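Local coordinates for protein FACT complex subunit (Chaetomium thermophilum var. thermophilum, PDB 4KHB) that probably serves, as a PH-like domain of Spt16 within the FACT complex, in the histone chaperone activity that reorganizes nucleosomes during transcription, replication and DNA repair, at residues F47-I52 against N111-L116; N16-K21 against T35-I40. All coordinates share one frame; numbering follows the deposited sequence.

How the contacts relate
Both contacts are assembled from aliphatic groups but lie at different depths of one PH-like domain. Contact 1 is buried close to the centre of the chain, where the turn after strand 43-48 meets helix 103-121; contact 2, about 14 Å away centre to centre, is partly buried and lays an N-terminal loop over strand 35-40. The two strands are antiparallel neighbours in one sheet, and Phe-47 N probably donates to Ile-36 O across them at 2.7 Å. Ile-36 packs on Ile-52, so contact 1 is continued by the strand's inner residues, while Val-37 serves contact 2. Contact 1 sets two isoleucines against helix side chains and backbone, contact 2 a leucine and proline against one valine.

Contact 1: residues F47-I52 against N111-L116; sequences FHINTI and NQISNL
Ile-49 pushes its end methyl against the helix beside Leu-116, CD1 lying 3.8 Å from Leu-116 CB and 3.9 Å from Ile-113 O. The side chains of Ile-49 and Leu-116 run obliquely past one another. With CG1 opposite the backbone N (chi1 -166°), the longer branch of Ile-49 extends to the helix, and CG1 comes within 4.0 Å of Leu-116 C. This is the close-fitting part. Next to it, Ile-52 and Ile-113 cross nearly at right angles and meet more loosely, through CG2 methyls 4.2 Å apart. The arrangement is that of a PH-like domain, in which a C-terminal helix caps one open end of the strongly bent antiparallel sheets; here the helix meets a short 3-10 turn joining strands 43-48 and 52-60. Replacing Ile-49 with an alanine would probably open a gap beside Leu-116 CB and Ile-113 O, leaving that helix face to Ile-52 and Ile-29. Lys-117, next in the helix, adds a polar tie: its NZ is hydrogen-bonded to both Ile-49 O and Ile-52 O. Toward solvent the helix changes character, with Asn-111 and Asn-115 exposed, Leu-116 partly so, and the CB of Ser-114 directed away from the turn.

Contact 2: residues N16-K21 against T35-I40; sequences NQLPPK and TIVLPI
The outer side of a three-stranded antiparallel sheet in a PH-like domain is partly covered here by the loop that leads into it: Leu-18 and Pro-19, ahead of strand 28-30, pack on Val-37 in the middle strand, 35-40. The case illustrates how a loop that shares no hydrogen bond with a strand can still be fitted to it through a few apolar atoms. The backbones stay well apart, Leu-18 CA being 8.5 Å from Val-37 CA, and the side chains span the interval. Val-37 directs its CB toward the loop, and its CG2 methyl takes most of the contact. Leu-18 sets its CB to the side, but the end of the chain turns inward: with CD1 extended opposite CA (chi2 163°), CD2 becomes the branch that reaches the strand, 4.3 Å from Val-37 CG2. The same CD2 is 4.5 Å from Val-37 CG1, so the leucine methyl faces both branches of the valine. These distances describe a light touch, and the two segments together bury only 77 Å². Pro-19 on Val-28 and Asp-30 extends the cover to the adjoining strand, while Tyr-12 touches both Leu-18 and Pro-19 from earlier in the N-terminal arm. That arm is also linked to the middle strand by a polar bond, between Ser-11 OG and Thr-35 OG1. Ile-36 and Leu-38, which alternate with Val-37, turn to other partners, Ile-36 to Ile-29 and Leu-38 to Leu-96 and Phe-98. On the loop side, the pyrrolidine ring of Pro-19 presents its CD to the valine, 4.5 Å from Val-37 CG2, and this CD lies 4.0 Å from Leu-18 CD2, so that one valine methyl meets two neighbouring loop carbons.

Contact 1: residues F47-I52 against N111-L116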
ATOM      1  N   PHE A  47      -1.271 -11.105  -1.766  1.00  9.70           N
ATOM      2  CA  PHE A  47      -0.273 -12.036  -1.258  1.00 12.07           C
ATOM      3  C   PHE A  47      -0.769 -13.457  -1.493  1.00 10.53           C
ATOM      4  O   PHE A  47      -1.853 -13.833  -1.041  1.00 10.81           O
ATOM      5  CB  PHE A  47      -0.000 -11.791   0.228  1.00  9.95           C
ATOM      6  CG  PHE A  47       0.773 -10.531   0.507  1.00 13.27           C
ATOM      7  CD1 PHE A  47       2.159 -10.517   0.409  1.00 10.86           C
ATOM      8  CD2 PHE A  47       0.118  -9.361   0.867  1.00 10.32           C
ATOM      9  CE1 PHE A  47       2.880  -9.359   0.668  1.00 10.99           C
ATOM     10  CE2 PHE A  47       0.832  -8.199   1.127  1.00  7.83           C
ATOM     11  CZ  PHE A  47       2.214  -8.198   1.025  1.00  9.77           C
ATOM     12  N   HIS A  48       0.024 -14.242  -2.213  1.00 13.86           N
ATOM     13  CA  HIS A  48      -0.365 -15.603  -2.560  1.00 13.67           C
ATOM     14  C   HIS A  48      -0.295 -16.497  -1.330  1.00 13.37           C
ATOM     15  O   HIS A  48       0.498 -16.247  -0.423  1.00  9.04           O
ATOM     16  CB  HIS A  48       0.539 -16.139  -3.668  1.00 12.17           C
ATOM     17  CG  HIS A  48      -0.003 -17.351  -4.362  1.00 15.58           C
ATOM     18  ND1 HIS A  48       0.107 -18.620  -3.838  1.00 14.63           N
ATOM     19  CD2 HIS A  48      -0.649 -17.485  -5.543  1.00 12.95           C
ATOM     20  CE1 HIS A  48      -0.453 -19.485  -4.665  1.00 17.10           C
ATOM     21  NE2 HIS A  48      -0.921 -18.821  -5.708  1.00 14.11           N
ATOM     22  N   ILE A  49      -1.131 -17.531  -1.297  1.00 16.39           N
ATOM     23  CA  ILE A  49      -1.207 -18.415  -0.137  1.00 12.47           C
ATOM     24  C   ILE A  49       0.086 -19.204   0.099  1.00 15.05           C
ATOM     25  O   ILE A  49       0.406 -19.559   1.238  1.00 21.03           O
ATOM     26  CB  ILE A  49      -2.408 -19.383  -0.246  1.00 21.54           C
ATOM     27  CG1 ILE A  49      -2.690 -20.055   1.098  1.00 23.48           C
ATOM     28  CG2 ILE A  49      -2.153 -20.431  -1.309  1.00 24.95           C
ATOM     29  CD1 ILE A  49      -3.204 -19.110   2.155  1.00 24.87           C
ATOM     30  N   ASN A  50       0.833 -19.458  -0.974  1.00 11.78           N
ATOM     31  CA  ASN A  50       2.091 -20.198  -0.887  1.00 15.93           C
ATOM     32  C   ASN A  50       3.193 -19.388  -0.209  1.00 15.60           C
ATOM     33  O   ASN A  50       4.306 -19.878   0.004  1.00 20.38           O
ATOM     34  CB  ASN A  50       2.543 -20.636  -2.283  1.00 15.50           C
ATOM     35  CG  ASN A  50       1.624 -21.675  -2.897  1.00 18.42           C
ATOM     36  OD1 ASN A  50       0.751 -22.224  -2.226  1.00 28.09           O
ATOM     37  ND2 ASN A  50       1.819 -21.951  -4.181  1.00 21.87           N
ATOM     38  N   THR A  51       2.868 -18.140   0.110  1.00 11.62           N
ATOM     39  CA  THR A  51       3.802 -17.200   0.706  1.00 13.20           C
ATOM     40  C   THR A  51       3.533 -17.100   2.212  1.00 12.04           C
ATOM     41  O   THR A  51       4.368 -16.611   2.981  1.00 16.76           O
ATOM     42  CB  THR A  51       3.685 -15.823  -0.005  1.00 10.70           C
ATOM     43  OG1 THR A  51       4.983 -15.363  -0.402  1.00 21.17           O
ATOM     44  CG2 THR A  51       3.038 -14.785   0.884  1.00  4.99           C
ATOM     45  N   ILE A  52       2.378 -17.616   2.628  1.00 10.84           N
ATOM     46  CA  ILE A  52       1.885 -17.448   3.997  1.00 15.94           C
ATOM     47  C   ILE A  52       2.156 -18.654   4.903  1.00 16.44           C
ATOM     48  O   ILE A  52       1.928 -19.800   4.517  1.00 17.05           O
ATOM     49  CB  ILE A  52       0.367 -17.134   3.989  1.00 13.47           C
ATOM     50  CG1 ILE A  52       0.130 -15.722   3.446  1.00 12.53           C
ATOM     51  CG2 ILE A  52      -0.229 -17.254   5.385  1.00 14.83           C
ATOM     52  CD1 ILE A  52      -1.298 -15.461   3.012  1.00 23.18           C
ATOM     53  N   ASN A 111      -9.692 -18.251   9.858  1.00 24.80           N
ATOM     54  CA  ASN A 111     -10.076 -19.623   9.549  1.00 26.09           C
ATOM     55  C   ASN A 111      -9.982 -19.927   8.059  1.00 23.48           C
ATOM     56  O   ASN A 111      -9.517 -20.996   7.669  1.00 21.35           O
ATOM     57  CB  ASN A 111     -11.491 -19.911  10.064  1.00 31.02           C
ATOM     58  CG  ASN A 111     -11.594 -19.804  11.572  1.00 43.78           C
ATOM     59  OD1 ASN A 111     -10.649 -20.117  12.299  1.00 47.03           O
ATOM     60  ND2 ASN A 111     -12.747 -19.357  12.052  1.00 44.26           N
ATOM     61  N   GLN A 112     -10.438 -18.989   7.231  1.00 22.01           N
ATOM     62  CA  GLN A 112     -10.353 -19.134   5.779  1.00 20.62           C
ATOM     63  C   GLN A 112      -8.906 -19.267   5.311  1.00 20.19           C
ATOM     64  O   GLN A 112      -8.603 -20.068   4.425  1.00 22.43           O
ATOM     65  CB  GLN A 112     -11.008 -17.937   5.078  1.00 18.96           C
ATOM     66  CG  GLN A 112     -12.509 -17.798   5.284  1.00 27.18           C
ATOM     67  CD  GLN A 112     -13.129 -16.782   4.340  1.00 36.38           C
ATOM     68  OE1 GLN A 112     -13.460 -17.099   3.198  1.00 48.98           O
ATOM     69  NE2 GLN A 112     -13.283 -15.551   4.814  1.00 38.44           N
ATOM     70  N   ILE A 113      -8.021 -18.472   5.909  1.00 17.69           N
ATOM     71  CA  ILE A 113      -6.600 -18.497   5.567  1.00 18.07           C
ATOM     72  C   ILE A 113      -5.948 -19.808   5.994  1.00 16.59           C
ATOM     73  O   ILE A 113      -5.200 -20.418   5.228  1.00 23.85           O
ATOM     74  CB  ILE A 113      -5.846 -17.301   6.206  1.00 19.15           C
ATOM     75  CG1 ILE A 113      -6.294 -15.984   5.569  1.00 13.86           C
ATOM     76  CG2 ILE A 113      -4.341 -17.465   6.060  1.00 15.20           C
ATOM     77  CD1 ILE A 113      -5.800 -14.747   6.296  1.00 13.86           C
ATOM     78  N   SER A 114      -6.243 -20.241   7.217  1.00 17.43           N
ATOM     79  CA  SER A 114      -5.716 -21.499   7.733  1.00 25.48           C
ATOM     80  C   SER A 114      -6.221 -22.663   6.887  1.00 23.55           C
ATOM     81  O   SER A 114      -5.479 -23.601   6.599  1.00 24.80           O
ATOM     82  CB  SER A 114      -6.112 -21.701   9.199  1.00 18.88           C
ATOM     83  OG  SER A 114      -5.681 -20.623  10.011  1.00 28.01           O
ATOM     84  N   ASN A 115      -7.490 -22.588   6.491  1.00 24.50           N
ATOM     85  CA  ASN A 115      -8.120 -23.634   5.694  1.00 34.61           C
ATOM     86  C   ASN A 115      -7.564 -23.668   4.271  1.00 26.85           C
ATOM     87  O   ASN A 115      -7.419 -24.737   3.677  1.00 35.47           O
ATOM     88  CB  ASN A 115      -9.647 -23.455   5.694  1.00 27.12           C
ATOM     89  CG  ASN A 115     -10.376 -24.572   4.966  1.00 48.26           C
ATOM     90  OD1 ASN A 115      -9.876 -25.693   4.861  1.00 66.35           O
ATOM     91  ND2 ASN A 115     -11.568 -24.271   4.468  1.00 58.48           N
ATOM     92  N   LEU A 116      -7.264 -22.489   3.730  1.00 22.77           N
ATOM     93  CA  LEU A 116      -6.610 -22.370   2.431  1.00 27.52           C
ATOM     94  C   LEU A 116      -5.182 -22.910   2.505  1.00 26.31           C
ATOM     95  O   LEU A 116      -4.701 -23.560   1.574  1.00 29.54           O
ATOM     96  CB  LEU A 116      -6.600 -20.909   1.963  1.00 23.43           C
ATOM     97  CG  LEU A 116      -7.754 -20.465   1.056  1.00 31.25           C
ATOM     98  CD1 LEU A 116      -7.694 -18.976   0.753  1.00 30.10           C
ATOM     99  CD2 LEU A 116      -7.743 -21.261  -0.234  1.00 29.30           C
TER

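Contact 2: residues N16-K21 against T35-I40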
ATOM      1  N   ASN A  16      -7.614  -5.567 -13.565  1.00 22.90           N
ATOM      2  CA  ASN A  16      -9.042  -5.877 -13.637  1.00 31.72           C
ATOM      3  C   ASN A  16      -9.429  -7.256 -13.104  1.00 29.25           C
ATOM      4  O   ASN A  16     -10.612  -7.603 -13.069  1.00 34.11           O
ATOM      5  CB  ASN A  16      -9.595  -5.656 -15.055  1.00 28.26           C
ATOM      6  CG  ASN A  16      -9.058  -6.662 -16.069  1.00 34.49           C
ATOM      7  OD1 ASN A  16      -8.295  -7.569 -15.732  1.00 43.04           O
ATOM      8  ND2 ASN A  16      -9.463  -6.503 -17.322  1.00 33.30           N
ATOM      9  N   GLN A  17      -8.433  -8.036 -12.694  1.00 28.85           N
ATOM     10  CA  GLN A  17      -8.689  -9.351 -12.118  1.00 28.24           C
ATOM     11  C   GLN A  17      -8.833  -9.284 -10.605  1.00 26.76           C
ATOM     12  O   GLN A  17      -9.145 -10.286  -9.962  1.00 31.48           O
ATOM     13  CB  GLN A  17      -7.584 -10.345 -12.485  1.00 30.07           C
ATOM     14  CG  GLN A  17      -6.941 -10.120 -13.834  1.00 28.63           C
ATOM     15  CD  GLN A  17      -5.833 -11.116 -14.109  1.00 28.28           C
ATOM     16  OE1 GLN A  17      -4.677 -10.886 -13.761  1.00 25.34           O
ATOM     17  NE2 GLN A  17      -6.181 -12.231 -14.737  1.00 37.57           N
ATOM     18  N   LEU A  18      -8.589  -8.106 -10.040  1.00 26.02           N
ATOM     19  CA  LEU A  18      -8.773  -7.902  -8.610  1.00 28.18           C
ATOM     20  C   LEU A  18     -10.263  -7.919  -8.276  1.00 30.62           C
ATOM     21  O   LEU A  18     -11.075  -7.362  -9.019  1.00 30.56           O
ATOM     22  CB  LEU A  18      -8.119  -6.590  -8.163  1.00 21.48           C
ATOM     23  CG  LEU A  18      -6.594  -6.648  -8.037  1.00 25.78           C
ATOM     24  CD1 LEU A  18      -5.961  -5.260  -7.996  1.00 27.05           C
ATOM     25  CD2 LEU A  18      -6.209  -7.445  -6.807  1.00 25.79           C
ATOM     26  N   PRO A  19     -10.626  -8.569  -7.158  1.00 29.37           N
ATOM     27  CA  PRO A  19     -12.021  -8.640  -6.698  1.00 24.72           C
ATOM     28  C   PRO A  19     -12.586  -7.243  -6.448  1.00 25.53           C
ATOM     29  O   PRO A  19     -11.907  -6.420  -5.839  1.00 25.14           O
ATOM     30  CB  PRO A  19     -11.933  -9.419  -5.380  1.00 21.93           C
ATOM     31  CG  PRO A  19     -10.566 -10.007  -5.322  1.00 22.05           C
ATOM     32  CD  PRO A  19      -9.684  -9.278  -6.273  1.00 22.87           C
ATOM     33  N   PRO A  20     -13.812  -6.973  -6.932  1.00 36.62           N
ATOM     34  CA  PRO A  20     -14.389  -5.621  -6.917  1.00 28.99           C
ATOM     35  C   PRO A  20     -14.500  -4.979  -5.533  1.00 30.64           C
ATOM     36  O   PRO A  20     -14.487  -3.749  -5.445  1.00 35.26           O
ATOM     37  CB  PRO A  20     -15.787  -5.836  -7.513  1.00 30.68           C
ATOM     38  CG  PRO A  20     -15.631  -7.028  -8.385  1.00 29.79           C
ATOM     39  CD  PRO A  20     -14.685  -7.928  -7.635  1.00 29.07           C
ATOM     40  N   LYS A  21     -14.605  -5.783  -4.479  1.00 28.69           N
ATOM     41  CA  LYS A  21     -14.724  -5.247  -3.125  1.00 33.43           C
ATOM     42  C   LYS A  21     -13.400  -4.677  -2.618  1.00 37.32           C
ATOM     43  O   LYS A  21     -13.329  -4.144  -1.508  1.00 35.66           O
ATOM     44  CB  LYS A  21     -15.257  -6.302  -2.153  1.00 34.86           C
ATOM     45  CG  LYS A  21     -16.714  -6.673  -2.350  1.00 49.26           C
ATOM     46  CD  LYS A  21     -17.196  -7.503  -1.173  1.00 58.62           C
ATOM     47  CE  LYS A  21     -18.701  -7.662  -1.193  1.00 59.70           C
ATOM     48  NZ  LYS A  21     -19.263  -7.167   0.095  1.00 57.36           N
ATOM     49  N   THR A  35      -5.349 -16.408  -3.122  1.00 15.39           N
ATOM     50  CA  THR A  35      -4.726 -15.130  -2.819  1.00 16.93           C
ATOM     51  C   THR A  35      -5.553 -14.351  -1.800  1.00 17.26           C
ATOM     52  O   THR A  35      -6.788 -14.400  -1.811  1.00 17.65           O
ATOM     53  CB  THR A  35      -4.581 -14.285  -4.110  1.00 16.80           C
ATOM     54  OG1 THR A  35      -3.789 -14.996  -5.073  1.00 21.20           O
ATOM     55  CG2 THR A  35      -3.939 -12.936  -3.821  1.00 16.29           C
ATOM     56  N   ILE A  36      -4.859 -13.646  -0.910  1.00 11.20           N
ATOM     57  CA  ILE A  36      -5.485 -12.657  -0.045  1.00 16.52           C
ATOM     58  C   ILE A  36      -5.022 -11.273  -0.495  1.00 16.74           C
ATOM     59  O   ILE A  36      -3.903 -11.116  -0.991  1.00 15.42           O
ATOM     60  CB  ILE A  36      -5.168 -12.897   1.453  1.00 13.48           C
ATOM     61  CG1 ILE A  36      -3.733 -12.481   1.788  1.00 13.11           C
ATOM     62  CG2 ILE A  36      -5.387 -14.358   1.815  1.00 15.92           C
ATOM     63  CD1 ILE A  36      -3.421 -12.497   3.279  1.00 16.12           C
ATOM     64  N   VAL A  37      -5.887 -10.276  -0.338  1.00 13.35           N
ATOM     65  CA  VAL A  37      -5.571  -8.915  -0.761  1.00 13.78           C
ATOM     66  C   VAL A  37      -5.611  -7.977   0.433  1.00 16.58           C
ATOM     67  O   VAL A  37      -6.661  -7.781   1.045  1.00 17.14           O
ATOM     68  CB  VAL A  37      -6.543  -8.406  -1.848  1.00 15.80           C
ATOM     69  CG1 VAL A  37      -6.139  -7.013  -2.302  1.00 11.18           C
ATOM     70  CG2 VAL A  37      -6.583  -9.364  -3.025  1.00  9.50           C
ATOM     71  N   LEU A  38      -4.460  -7.404   0.766  1.00 10.24           N
ATOM     72  CA  LEU A  38      -4.349  -6.577   1.957  1.00 11.55           C
ATOM     73  C   LEU A  38      -4.272  -5.098   1.597  1.00 13.48           C
ATOM     74  O   LEU A  38      -3.536  -4.707   0.690  1.00 10.51           O
ATOM     75  CB  LEU A  38      -3.135  -7.004   2.785  1.00  8.15           C
ATOM     76  CG  LEU A  38      -3.088  -8.513   3.041  1.00 16.41           C
ATOM     77  CD1 LEU A  38      -1.826  -8.935   3.771  1.00 10.16           C
ATOM     78  CD2 LEU A  38      -4.320  -8.943   3.816  1.00 15.57           C
ATOM     79  N   PRO A  39      -5.039  -4.270   2.318  1.00 13.91           N
ATOM     80  CA  PRO A  39      -5.085  -2.827   2.067  1.00 13.87           C
ATOM     81  C   PRO A  39      -3.913  -2.108   2.728  1.00 12.18           C
ATOM     82  O   PRO A  39      -3.859  -2.002   3.954  1.00 12.22           O
ATOM     83  CB  PRO A  39      -6.409  -2.410   2.714  1.00 16.71           C
ATOM     84  CG  PRO A  39      -6.610  -3.399   3.825  1.00 14.10           C
ATOM     85  CD  PRO A  39      -6.011  -4.695   3.345  1.00 17.12           C
ATOM     86  N   ILE A  40      -2.976  -1.631   1.916  1.00 13.28           N
ATOM     87  CA  ILE A  40      -1.806  -0.940   2.440  1.00 12.02           C
ATOM     88  C   ILE A  40      -1.672   0.457   1.844  1.00 10.52           C
ATOM     89  O   ILE A  40      -1.316   0.617   0.670  1.00 12.66           O
ATOM     90  CB  ILE A  40      -0.511  -1.744   2.182  1.00 10.49           C
ATOM     91  CG1 ILE A  40      -0.631  -3.149   2.780  1.00 10.78           C
ATOM     92  CG2 ILE A  40       0.699  -1.032   2.769  1.00  6.61           C
ATOM     93  CD1 ILE A  40       0.544  -4.064   2.473  1.00  7.18           C
TER